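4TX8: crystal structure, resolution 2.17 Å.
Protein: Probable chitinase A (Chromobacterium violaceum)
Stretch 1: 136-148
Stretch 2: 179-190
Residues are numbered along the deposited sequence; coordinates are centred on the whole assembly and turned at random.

Stretch 1 (136-148) IVVAFADDAGNGN
Stretch 2 (179-190) LSLGGQNGSVTL

The two stretches belong to one chain and bury 766 Å² between them, both sides summed. Strand 136-143 runs beside strand 179-182 in the same sense, their axes 4.8 Å apart at closest approach and 38° apart in direction. V138 and L179 form a parallel bridge, CA to CA 4.9 Å. Two backbone hydrogen bonds fix the register: S180 N donates to V138 O (2.8 Å, N-H...O 163°), and A141 N donates to S180 O (2.9 Å, 175°). S180 thus engages the neighbouring strand through both its NH and its CO, in nearly straight bonds.

The peptide bond before F140 is cis, and F140 adopts extended phi/psi of -141/175. Its side chain (chi1 -62°, m; chi2 -90°) lays one face of the ring against the backbone of G182 and G183. G183 CA lies 3.8 Å from the centroid of the F140 ring and 21° off the normal, a CH-pi contact over the face, while S180 OG approaches F140 CD1 at 3.4 Å near the ring plane. G183, at phi/psi 73/-162, has a positive phi that favours glycine; an ideal CB there would fall 2.4 Å from F140 CD2, a clash. S180 (chi1 -178°, t) points its CB toward the first strand, and that CB meets V137 CG1 at 3.6 Å (V137 chi1 -172°, t).

V138, A141, L179 and L181 share one face of the sheet. L179 (chi1 180°, t; chi2 59°, p) sets CD1 4.1 Å from V138 CG1 and CD2 3.8 Å from A141 CB; L181 CD1 lies 4.0 Å from that same A141 CB. These are apolar contacts at van der Waals range.

Beyond the strand pairing, water 1 joins the diverging backbones, donating to A141 O (3.0 Å) and G182 O (2.5 Å) and accepting from N185 N (2.9 Å). N185 (phi/psi -107/50; chi1 -64°, m) then bonds two successive residues: its ND2 donates to D142 OD1 (2.8 Å, 169°), pairing an amide with a carboxylate, and its O accepts from D143 N (2.9 Å, 163°). D142 has chi1 -62° (m).

D143 covers the most surface in its stretch. With chi1 168° (t) and CB toward the second stretch, it brings OD2 within 2.9 Å of S187 O; both are modelled as acceptors, so no hydrogen bond is assigned. D143 OD1 accepts a weak bond from G145 N (3.2 Å, 128°). Farther along, G147 (phi/psi 100/-28) places CA 3.6 Å from T189 O in a CA-H...O contact.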

# COMPACT_ATOMS: atom_id res chain seq x y z
N ILE A 136 -4.36 -2.41 7.44
CA ILE A 136 -3.76 -3.65 6.99
C ILE A 136 -4.44 -4.11 5.70
O ILE A 136 -5.61 -4.48 5.70
CB ILE A 136 -3.88 -4.75 8.05
CG1 ILE A 136 -3.28 -4.27 9.38
CG2 ILE A 136 -3.20 -6.03 7.58
CD1 ILE A 136 -3.65 -5.13 10.57
N VAL A 137 -3.70 -4.06 4.59
CA VAL A 137 -4.28 -4.39 3.29
C VAL A 137 -3.91 -5.80 2.86
O VAL A 137 -2.76 -6.08 2.54
CB VAL A 137 -3.82 -3.41 2.21
CG1 VAL A 137 -4.58 -3.67 0.92
CG2 VAL A 137 -4.02 -1.97 2.67
N VAL A 138 -4.91 -6.68 2.85
CA VAL A 138 -4.70 -8.08 2.51
C VAL A 138 -4.48 -8.27 1.00
O VAL A 138 -5.33 -7.92 0.19
CB VAL A 138 -5.89 -8.94 2.97
CG1 VAL A 138 -5.73 -10.37 2.47
CG2 VAL A 138 -6.00 -8.91 4.49
N ALA A 139 -3.32 -8.81 0.66
CA ALA A 139 -2.90 -8.97 -0.73
C ALA A 139 -2.70 -10.45 -1.09
O ALA A 139 -1.77 -11.07 -0.57
CB ALA A 139 -1.63 -8.19 -0.97
N PHE A 140 -3.51 -11.01 -1.98
CA PHE A 140 -4.56 -10.31 -2.72
C PHE A 140 -5.80 -11.17 -2.86
O PHE A 140 -5.79 -12.35 -2.50
CB PHE A 140 -4.09 -9.93 -4.12
CG PHE A 140 -2.92 -8.99 -4.16
CD1 PHE A 140 -3.12 -7.62 -4.19
CD2 PHE A 140 -1.62 -9.48 -4.20
CE1 PHE A 140 -2.04 -6.75 -4.23
CE2 PHE A 140 -0.54 -8.62 -4.25
CZ PHE A 140 -0.75 -7.25 -4.27
N ALA A 141 -6.86 -10.59 -3.42
CA ALA A 141 -7.98 -11.38 -3.92
C ALA A 141 -7.61 -11.93 -5.29
O ALA A 141 -6.69 -11.43 -5.94
CB ALA A 141 -9.25 -10.53 -3.99
N ASP A 142 -8.33 -12.95 -5.74
CA ASP A 142 -8.08 -13.54 -7.06
C ASP A 142 -9.19 -13.25 -8.05
O ASP A 142 -10.37 -13.41 -7.73
CB ASP A 142 -7.89 -15.05 -6.96
CG ASP A 142 -6.70 -15.45 -6.11
OD1 ASP A 142 -5.56 -15.17 -6.52
OD2 ASP A 142 -6.92 -16.05 -5.04
N ASP A 143 -8.81 -12.82 -9.24
CA ASP A 143 -9.73 -12.80 -10.37
C ASP A 143 -10.19 -14.23 -10.65
O ASP A 143 -9.38 -15.16 -10.64
CB ASP A 143 -9.06 -12.21 -11.61
CG ASP A 143 -9.86 -12.43 -12.87
OD1 ASP A 143 -11.08 -12.16 -12.86
OD2 ASP A 143 -9.28 -12.89 -13.87
N ALA A 144 -11.48 -14.40 -10.91
CA ALA A 144 -12.04 -15.73 -11.16
C ALA A 144 -12.84 -15.77 -12.46
O ALA A 144 -13.14 -16.85 -12.97
CB ALA A 144 -12.91 -16.17 -9.99
N GLY A 145 -13.18 -14.60 -12.99
CA GLY A 145 -13.86 -14.48 -14.27
C GLY A 145 -15.26 -15.07 -14.34
O GLY A 145 -15.59 -16.03 -13.64
N ASN A 146 -16.11 -14.48 -15.18
CA ASN A 146 -15.80 -13.21 -15.83
C ASN A 146 -16.42 -12.09 -15.02
O ASN A 146 -17.64 -11.90 -15.01
CB ASN A 146 -16.30 -13.19 -17.28
CG ASN A 146 -17.78 -13.53 -17.40
OD1 ASN A 146 -18.31 -14.35 -16.65
ND2 ASN A 146 -18.45 -12.90 -18.36
N GLY A 147 -15.58 -11.35 -14.31
CA GLY A 147 -16.04 -10.35 -13.37
C GLY A 147 -15.99 -10.90 -11.96
O GLY A 147 -15.82 -10.16 -11.00
N ASN A 148 -16.13 -12.22 -11.83
CA ASN A 148 -16.06 -12.90 -10.54
C ASN A 148 -14.73 -12.71 -9.82
O ASN A 148 -13.67 -12.76 -10.43
CB ASN A 148 -16.33 -14.39 -10.71
CG ASN A 148 -17.81 -14.72 -10.82
OD1 ASN A 148 -18.39 -14.65 -11.90
ND2 ASN A 148 -18.43 -15.07 -9.70
N LEU A 179 -9.42 -5.67 1.68
CA LEU A 179 -9.03 -6.67 0.69
C LEU A 179 -8.55 -5.99 -0.58
O LEU A 179 -9.28 -5.19 -1.17
CB LEU A 179 -10.20 -7.60 0.39
CG LEU A 179 -9.93 -8.70 -0.64
CD1 LEU A 179 -8.78 -9.58 -0.18
CD2 LEU A 179 -11.18 -9.53 -0.89
N SER A 180 -7.33 -6.30 -1.02
CA SER A 180 -6.80 -5.67 -2.22
C SER A 180 -7.05 -6.50 -3.48
O SER A 180 -6.90 -7.72 -3.49
CB SER A 180 -5.30 -5.41 -2.09
OG SER A 180 -4.80 -4.77 -3.25
N LEU A 181 -7.44 -5.80 -4.54
CA LEU A 181 -7.55 -6.40 -5.86
C LEU A 181 -6.26 -6.14 -6.62
O LEU A 181 -5.93 -4.99 -6.91
CB LEU A 181 -8.74 -5.82 -6.62
CG LEU A 181 -10.14 -6.41 -6.44
CD1 LEU A 181 -10.39 -6.88 -5.01
CD2 LEU A 181 -11.18 -5.37 -6.83
N GLY A 182 -5.53 -7.21 -6.92
CA GLY A 182 -4.26 -7.07 -7.62
C GLY A 182 -3.45 -8.35 -7.61
O GLY A 182 -4.00 -9.44 -7.43
N GLY A 183 -2.15 -8.22 -7.80
CA GLY A 183 -1.24 -9.35 -7.74
C GLY A 183 -1.33 -10.29 -8.92
O GLY A 183 -1.87 -9.95 -9.97
N GLN A 184 -0.82 -11.50 -8.74
CA GLN A 184 -0.69 -12.46 -9.83
C GLN A 184 -2.01 -12.68 -10.57
O GLN A 184 -2.03 -12.80 -11.79
CB GLN A 184 -0.16 -13.78 -9.27
CG GLN A 184 0.20 -14.79 -10.31
CD GLN A 184 0.77 -16.03 -9.67
OE1 GLN A 184 1.85 -16.00 -9.08
NE2 GLN A 184 0.03 -17.13 -9.76
N ASN A 185 -3.11 -12.72 -9.82
CA ASN A 185 -4.43 -12.80 -10.43
C ASN A 185 -5.17 -11.47 -10.29
O ASN A 185 -6.32 -11.42 -9.85
CB ASN A 185 -5.25 -13.92 -9.79
CG ASN A 185 -4.65 -15.29 -10.05
OD1 ASN A 185 -4.16 -15.57 -11.14
ND2 ASN A 185 -4.68 -16.16 -9.04
N GLY A 186 -4.50 -10.39 -10.68
CA GLY A 186 -5.07 -9.06 -10.58
C GLY A 186 -5.58 -8.51 -11.89
O GLY A 186 -5.63 -7.29 -12.09
N SER A 187 -5.94 -9.40 -12.81
CA SER A 187 -6.48 -8.99 -14.10
C SER A 187 -8.00 -9.11 -14.11
O SER A 187 -8.55 -10.16 -14.42
CB SER A 187 -5.89 -9.84 -15.23
OG SER A 187 -4.47 -9.72 -15.29
N VAL A 188 -8.67 -8.01 -13.76
CA VAL A 188 -10.13 -7.99 -13.70
C VAL A 188 -10.74 -7.60 -15.04
O VAL A 188 -10.29 -6.65 -15.69
CB VAL A 188 -10.62 -7.02 -12.61
CG1 VAL A 188 -12.13 -7.09 -12.48
CG2 VAL A 188 -9.95 -7.32 -11.29
N THR A 189 -11.77 -8.33 -15.46
CA THR A 189 -12.50 -7.98 -16.67
C THR A 189 -13.85 -7.35 -16.33
O THR A 189 -14.71 -7.99 -15.71
CB THR A 189 -12.74 -9.20 -17.58
OG1 THR A 189 -13.38 -10.24 -16.83
CG2 THR A 189 -11.43 -9.71 -18.15
N LEU A 190 -14.03 -6.10 -16.73
CA LEU A 190 -15.30 -5.40 -16.55
C LEU A 190 -15.72 -4.77 -17.87
O LEU A 190 -15.71 -3.55 -18.02
CB LEU A 190 -15.19 -4.34 -15.46
CG LEU A 190 -14.90 -4.84 -14.05
CD1 LEU A 190 -14.79 -3.67 -13.09
CD2 LEU A 190 -15.97 -5.81 -13.58
O HOH W 1 -3.99 -11.93 -7.17
O HOH W 2 -7.32 -9.51 -7.64